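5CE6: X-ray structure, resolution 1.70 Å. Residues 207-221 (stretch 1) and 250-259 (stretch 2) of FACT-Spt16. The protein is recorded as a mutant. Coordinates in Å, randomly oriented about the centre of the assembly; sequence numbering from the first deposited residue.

Stretch 1 (207-221) KRAAYLTGSVMKNFV
Stretch 2 250-259: DPAKVNCKLK

A helix and a loop can pack largely through apolar contacts, with no hydrogen bond between them, and these stretches of FACT-Spt16, which bury 441 Å², illustrate it. At the centre lies Leu 212 (chi1 t, chi2 p), whose CD1 lies 3.5 Å from Pro 251 CB, 3.8 Å from Cys 256 SG and 4.3 Å from Val 254 CG2, while its CB meets Leu 258 CD1 at 4.0 Å. Val 254 (chi1 m) extends the apolar patch along the helix, its CG2 4.2 Å from Val 216 CG2 and its CG1 4.1 Å from Phe 220 CB.

Stretch 1 is helical throughout, widening to a pi-type turn at 217-221, where Val 221 N bonds Val 216 O (2.9 Å). Stretch 2 makes a 3-10 turn at 251-253, then runs as loop against the helix direction: CA atoms pair Asn 219 with Val 254 (6.3 Å), Leu 212 with Cys 256 (6.4 Å) and Arg 208 with Leu 258 (7.6 Å). Positive phi at Asn 255 (50/69) and Lys 257 (68/37) flanks Cys 256 (chi1 t), whose SG meets the edge of the Tyr 211 ring, 4.2 Å from CD2.

Outward, polar residues contribute carbon: Asn 219 CB lies 4.0 Å from Val 254 CG1, and Arg 208 CD (chi1 and chi2 m) 3.8 Å from Leu 258 CD2, beside the closer approach of Arg 208 O to Leu 258 CD1 (3.4 Å). Ser 215 CB also reaches Val 254 CG2 (4.5 Å), while its OG donates to Tyr 211 O (2.6 Å) within the helix.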

ATOM      1  N   LYS A 207      -8.894   5.538  -8.227  1.00 10.89           N
ATOM      2  CA  LYS A 207      -9.761   6.706  -8.087  1.00 11.26           C
ATOM      3  C   LYS A 207     -11.091   6.336  -7.439  1.00 15.53           C
ATOM      4  O   LYS A 207     -11.597   7.093  -6.610  1.00 15.65           O
ATOM      5  CB  LYS A 207     -10.023   7.363  -9.445  1.00 13.83           C
ATOM      6  CG  LYS A 207      -8.809   8.025 -10.052  1.00 18.06           C
ATOM      7  CD  LYS A 207      -9.163   8.581 -11.433  1.00 26.36           C
ATOM      8  CE  LYS A 207      -8.107   9.529 -11.968  1.00 35.55           C
ATOM      9  NZ  LYS A 207      -8.518  10.088 -13.299  1.00 34.91           N
ATOM     10  N   ARG A 208     -11.663   5.193  -7.827  1.00 13.40           N
ATOM     11  CA  ARG A 208     -12.899   4.718  -7.195  1.00 13.71           C
ATOM     12  C   ARG A 208     -12.665   4.523  -5.696  1.00 12.50           C
ATOM     13  O   ARG A 208     -13.460   4.969  -4.879  1.00 14.11           O
ATOM     14  CB  ARG A 208     -13.389   3.400  -7.815  1.00 12.06           C
ATOM     15  CG  ARG A 208     -13.686   3.480  -9.322  1.00 13.97           C
ATOM     16  CD  ARG A 208     -14.980   4.228  -9.636  1.00 21.80           C
ATOM     17  NE  ARG A 208     -15.213   4.336 -11.083  1.00 22.57           N
ATOM     18  CZ  ARG A 208     -14.988   5.437 -11.793  1.00 27.59           C
ATOM     19  NH1 ARG A 208     -14.529   6.529 -11.194  1.00 28.79           N
ATOM     20  NH2 ARG A 208     -15.211   5.448 -13.107  1.00 21.82           N
ATOM     21  N   ALA A 209     -11.566   3.855  -5.356  1.00 11.79           N
ATOM     22  CA  ALA A 209     -11.200   3.609  -3.964  1.00 10.93           C
ATOM     23  C   ALA A 209     -11.032   4.930  -3.226  1.00 15.70           C
ATOM     24  O   ALA A 209     -11.576   5.110  -2.134  1.00 12.15           O
ATOM     25  CB  ALA A 209      -9.925   2.798  -3.889  1.00  9.77           C
ATOM     26  N   ALA A 210     -10.283   5.849  -3.831  1.00 12.02           N
ATOM     27  CA  ALA A 210     -10.022   7.151  -3.218  1.00 12.35           C
ATOM     28  C   ALA A 210     -11.278   7.998  -3.053  1.00 15.22           C
ATOM     29  O   ALA A 210     -11.392   8.757  -2.087  1.00 11.97           O
ATOM     30  CB  ALA A 210      -8.971   7.915  -4.013  1.00 10.20           C
ATOM     31  N   TYR A 211     -12.198   7.909  -4.013  1.00 15.14           N
ATOM     32  CA  TYR A 211     -13.475   8.606  -3.891  1.00 17.74           C
ATOM     33  C   TYR A 211     -14.232   8.141  -2.648  1.00 16.14           C
ATOM     34  O   TYR A 211     -14.749   8.957  -1.879  1.00 13.89           O
ATOM     35  CB  TYR A 211     -14.340   8.402  -5.140  1.00 19.88           C
ATOM     36  CG  TYR A 211     -15.568   9.288  -5.163  1.00 29.14           C
ATOM     37  CD1 TYR A 211     -15.498  10.586  -5.655  1.00 42.58           C
ATOM     38  CD2 TYR A 211     -16.792   8.835  -4.680  1.00 36.79           C
ATOM     39  CE1 TYR A 211     -16.613  11.408  -5.676  1.00 50.44           C
ATOM     40  CE2 TYR A 211     -17.914   9.649  -4.694  1.00 43.84           C
ATOM     41  CZ  TYR A 211     -17.817  10.935  -5.191  1.00 52.35           C
ATOM     42  OH  TYR A 211     -18.924  11.752  -5.211  1.00 58.56           O
ATOM     43  N   LEU A 212     -14.294   6.828  -2.446  1.00 16.81           N
ATOM     44  CA  LEU A 212     -14.946   6.271  -1.263  1.00 15.51           C
ATOM     45  C   LEU A 212     -14.215   6.697   0.004  1.00 12.64           C
ATOM     46  O   LEU A 212     -14.839   7.128   0.978  1.00 17.61           O
ATOM     47  CB  LEU A 212     -14.996   4.746  -1.352  1.00 12.46           C
ATOM     48  CG  LEU A 212     -15.488   4.014  -0.101  1.00 19.05           C
ATOM     49  CD1 LEU A 212     -16.876   4.490   0.266  1.00 16.25           C
ATOM     50  CD2 LEU A 212     -15.493   2.519  -0.351  1.00 17.91           C
ATOM     51  N   THR A 213     -12.891   6.573  -0.017  1.00 10.81           N
ATOM     52  CA  THR A 213     -12.057   6.987   1.115  1.00 11.42           C
ATOM     53  C   THR A 213     -12.345   8.431   1.519  1.00 12.86           C
ATOM     54  O   THR A 213     -12.570   8.740   2.703  1.00 14.08           O
ATOM     55  CB  THR A 213     -10.573   6.834   0.759  1.00 11.16           C
ATOM     56  OG1 THR A 213     -10.271   5.439   0.609  1.00 12.80           O
ATOM     57  CG2 THR A 213      -9.670   7.426   1.838  1.00  9.50           C
ATOM     58  N   GLY A 214     -12.348   9.318   0.533  1.00  9.95           N
ATOM     59  CA  GLY A 214     -12.621  10.719   0.789  1.00 10.92           C
ATOM     60  C   GLY A 214     -14.044  10.955   1.255  1.00 13.77           C
ATOM     61  O   GLY A 214     -14.286  11.787   2.143  1.00 13.56           O
ATOM     62  N   SER A 215     -14.986  10.225   0.662  1.00 14.47           N
ATOM     63  CA  SER A 215     -16.394  10.361   1.016  1.00 16.78           C
ATOM     64  C   SER A 215     -16.631   9.943   2.463  1.00 15.25           C
ATOM     65  O   SER A 215     -17.424  10.563   3.179  1.00 20.62           O
ATOM     66  CB  SER A 215     -17.277   9.518   0.096  1.00 28.15           C
ATOM     67  OG  SER A 215     -17.065   9.852  -1.257  1.00 41.16           O
ATOM     68  N   VAL A 216     -15.956   8.877   2.874  1.00 13.97           N
ATOM     69  CA  VAL A 216     -16.035   8.407   4.247  1.00 13.09           C
ATOM     70  C   VAL A 216     -15.486   9.455   5.223  1.00 19.00           C
ATOM     71  O   VAL A 216     -16.103   9.739   6.249  1.00 17.22           O
ATOM     72  CB  VAL A 216     -15.314   7.052   4.413  1.00 13.63           C
ATOM     73  CG1 VAL A 216     -15.126   6.702   5.879  1.00 15.69           C
ATOM     74  CG2 VAL A 216     -16.089   5.965   3.688  1.00 18.44           C
ATOM     75  N   MET A 217     -14.341  10.048   4.896  1.00 15.00           N
ATOM     76  CA  MET A 217     -13.772  11.083   5.763  1.00 12.11           C
ATOM     77  C   MET A 217     -14.700  12.286   5.851  1.00 17.19           C
ATOM     78  O   MET A 217     -14.998  12.784   6.940  1.00 14.36           O
ATOM     79  CB  MET A 217     -12.395  11.533   5.260  1.00 10.20           C
ATOM     80  CG  MET A 217     -11.786  12.663   6.091  1.00 11.93           C
ATOM     81  SD  MET A 217     -11.319  12.126   7.747  1.00 13.09           S
ATOM     82  CE  MET A 217      -9.804  11.262   7.400  1.00 11.62           C
ATOM     83  N   LYS A 218     -15.162  12.751   4.700  1.00 13.98           N
ATOM     84  CA  LYS A 218     -15.966  13.965   4.654  1.00 16.25           C
ATOM     85  C   LYS A 218     -17.371  13.771   5.217  1.00 16.94           C
ATOM     86  O   LYS A 218     -17.850  14.582   6.021  1.00 18.59           O
ATOM     87  CB  LYS A 218     -16.066  14.488   3.219  1.00 16.99           C
ATOM     88  CG  LYS A 218     -16.593  15.917   3.133  1.00 28.20           C
ATOM     89  CD  LYS A 218     -17.001  16.280   1.714  1.00 39.41           C
ATOM     90  CE  LYS A 218     -17.560  17.697   1.630  1.00 49.60           C
ATOM     91  NZ  LYS A 218     -16.484  18.732   1.671  1.00 57.05           N
ATOM     92  N   ASN A 219     -18.031  12.697   4.795  1.00 22.84           N
ATOM     93  CA  ASN A 219     -19.452  12.535   5.075  1.00 21.11           C
ATOM     94  C   ASN A 219     -19.769  11.671   6.287  1.00 21.42           C
ATOM     95  O   ASN A 219     -20.897  11.682   6.777  1.00 28.10           O
ATOM     96  CB  ASN A 219     -20.181  12.004   3.840  1.00 19.17           C
ATOM     97  CG  ASN A 219     -20.048  12.931   2.652  1.00 29.56           C
ATOM     98  OD1 ASN A 219     -20.166  14.150   2.786  1.00 28.20           O
ATOM     99  ND2 ASN A 219     -19.795  12.359   1.483  1.00 29.76           N
ATOM    100  N   PHE A 220     -18.791  10.915   6.766  1.00 15.21           N
ATOM    101  CA  PHE A 220     -18.989  10.229   8.033  1.00 16.50           C
ATOM    102  C   PHE A 220     -18.092  10.757   9.144  1.00 19.80           C
ATOM    103  O   PHE A 220     -18.585  11.231  10.172  1.00 19.54           O
ATOM    104  CB  PHE A 220     -18.834   8.711   7.920  1.00 19.28           C
ATOM    105  CG  PHE A 220     -18.918   8.026   9.251  1.00 19.50           C
ATOM    106  CD1 PHE A 220     -20.140   7.920   9.900  1.00 25.41           C
ATOM    107  CD2 PHE A 220     -17.781   7.544   9.878  1.00 18.86           C
ATOM    108  CE1 PHE A 220     -20.232   7.321  11.133  1.00 24.01           C
ATOM    109  CE2 PHE A 220     -17.867   6.941  11.117  1.00 21.02           C
ATOM    110  CZ  PHE A 220     -19.094   6.832  11.746  1.00 22.93           C
ATOM    111  N   VAL A 221     -16.779  10.664   8.949  1.00 17.65           N
ATOM    112  CA  VAL A 221     -15.847  10.984  10.030  1.00 12.92           C
ATOM    113  C   VAL A 221     -15.989  12.413  10.540  1.00 15.45           C
ATOM    114  O   VAL A 221     -16.131  12.630  11.740  1.00 16.25           O
ATOM    115  CB  VAL A 221     -14.381  10.697   9.657  1.00 12.73           C
ATOM    116  CG1 VAL A 221     -13.458  11.075  10.813  1.00 15.51           C
ATOM    117  CG2 VAL A 221     -14.212   9.221   9.308  1.00 14.74           C
ATOM    118  N   ASP A 250     -20.086  -0.726   3.672  1.00 29.22           N
ATOM    119  CA  ASP A 250     -21.386  -0.431   3.091  1.00 37.57           C
ATOM    120  C   ASP A 250     -21.401   1.016   2.618  1.00 36.41           C
ATOM    121  O   ASP A 250     -22.081   1.857   3.205  1.00 37.84           O
ATOM    122  CB  ASP A 250     -22.514  -0.680   4.090  1.00 43.46           C
ATOM    123  CG  ASP A 250     -23.882  -0.544   3.458  1.00 55.02           C
ATOM    124  OD1 ASP A 250     -23.969  -0.626   2.213  1.00 60.49           O
ATOM    125  OD2 ASP A 250     -24.865  -0.348   4.204  1.00 52.19           O
ATOM    126  N   PRO A 251     -20.656   1.304   1.535  1.00 35.96           N
ATOM    127  CA  PRO A 251     -20.462   2.664   1.021  1.00 36.34           C
ATOM    128  C   PRO A 251     -21.778   3.383   0.742  1.00 40.06           C
ATOM    129  O   PRO A 251     -21.799   4.607   0.611  1.00 38.18           O
ATOM    130  CB  PRO A 251     -19.682   2.435  -0.277  1.00 33.62           C
ATOM    131  CG  PRO A 251     -19.921   1.027  -0.645  1.00 37.68           C
ATOM    132  CD  PRO A 251     -20.046   0.298   0.649  1.00 33.58           C
ATOM    133  N   ALA A 252     -22.861   2.614   0.647  1.00 42.55           N
ATOM    134  CA  ALA A 252     -24.213   3.160   0.606  1.00 46.81           C
ATOM    135  C   ALA A 252     -24.452   4.097   1.790  1.00 51.30           C
ATOM    136  O   ALA A 252     -25.095   5.141   1.645  1.00 54.09           O
ATOM    137  CB  ALA A 252     -25.208   2.041   0.634  1.00 46.98           C
ATOM    138  N   LYS A 253     -23.925   3.719   2.955  1.00 44.22           N
ATOM    139  CA  LYS A 253     -24.035   4.530   4.167  1.00 39.98           C
ATOM    140  C   LYS A 253     -23.502   5.956   4.000  1.00 41.95           C
ATOM    141  O   LYS A 253     -23.752   6.819   4.845  1.00 44.48           O
ATOM    142  CB  LYS A 253     -23.352   3.837   5.354  1.00 37.35           C
ATOM    143  CG  LYS A 253     -24.083   2.601   5.865  1.00 39.33           C
ATOM    144  CD  LYS A 253     -23.840   2.393   7.353  1.00 42.85           C
ATOM    145  CE  LYS A 253     -24.817   1.385   7.947  1.00 49.45           C
ATOM    146  NZ  LYS A 253     -24.702   1.340   9.432  1.00 52.42           N
ATOM    147  N   VAL A 254     -22.758   6.198   2.922  1.00 33.44           N
ATOM    148  CA  VAL A 254     -22.370   7.557   2.552  1.00 34.59           C
ATOM    149  C   VAL A 254     -22.681   7.873   1.090  1.00 44.39           C
ATOM    150  O   VAL A 254     -22.038   8.735   0.493  1.00 48.24           O
ATOM    151  CB  VAL A 254     -20.872   7.850   2.827  1.00 27.49           C
ATOM    152  CG1 VAL A 254     -20.636   8.076   4.307  1.00 28.34           C
ATOM    153  CG2 VAL A 254     -19.982   6.738   2.280  1.00 30.85           C
ATOM    154  N   ASN A 255     -23.668   7.176   0.527  1.00 55.37           N
ATOM    155  CA  ASN A 255     -24.085   7.383  -0.860  1.00 58.54           C
ATOM    156  C   ASN A 255     -22.916   7.373  -1.839  1.00 59.91           C
ATOM    157  O   ASN A 255     -22.566   8.408  -2.407  1.00 66.51           O
ATOM    158  CB  ASN A 255     -24.862   8.694  -0.996  1.00 58.19           C
ATOM    159  N   CYS A 256     -22.305   6.211  -2.032  1.00 48.72           N
ATOM    160  CA  CYS A 256     -21.116   6.139  -2.869  1.00 45.69           C
ATOM    161  C   CYS A 256     -21.358   5.622  -4.289  1.00 59.00           C
ATOM    162  O   CYS A 256     -20.747   6.117  -5.240  1.00 65.86           O
ATOM    163  CB  CYS A 256     -20.043   5.298  -2.189  1.00 40.66           C
ATOM    164  SG  CYS A 256     -18.491   5.297  -3.074  1.00 59.15           S
ATOM    165  N   LYS A 257     -22.232   4.625  -4.417  1.00 55.94           N
ATOM    166  CA  LYS A 257     -22.530   3.977  -5.699  1.00 57.20           C
ATOM    167  C   LYS A 257     -21.347   3.172  -6.253  1.00 53.69           C
ATOM    168  O   LYS A 257     -21.110   3.138  -7.464  1.00 56.80           O
ATOM    169  CB  LYS A 257     -23.058   4.982  -6.737  1.00 54.37           C
ATOM    170  N   LEU A 258     -20.604   2.533  -5.353  1.00 42.50           N
ATOM    171  CA  LEU A 258     -19.610   1.542  -5.745  1.00 38.55           C
ATOM    172  C   LEU A 258     -20.143   0.145  -5.463  1.00 44.14           C
ATOM    173  O   LEU A 258     -20.806  -0.080  -4.447  1.00 46.49           O
ATOM    174  CB  LEU A 258     -18.290   1.737  -4.993  1.00 29.52           C
ATOM    175  CG  LEU A 258     -17.418   2.939  -5.346  1.00 28.07           C
ATOM    176  CD1 LEU A 258     -16.034   2.816  -4.702  1.00 26.37           C
ATOM    177  CD2 LEU A 258     -17.292   3.128  -6.847  1.00 29.20           C
ATOM    178  N   LYS A 259     -19.851  -0.791  -6.362  1.00 38.23           N
ATOM    179  CA  LYS A 259     -20.182  -2.190  -6.124  1.00 41.86           C
ATOM    180  C   LYS A 259     -19.555  -2.652  -4.815  1.00 37.95           C
ATOM    181  O   LYS A 259     -18.339  -2.817  -4.718  1.00 37.96           O
ATOM    182  CB  LYS A 259     -19.697  -3.066  -7.279  1.00 42.43           C
TER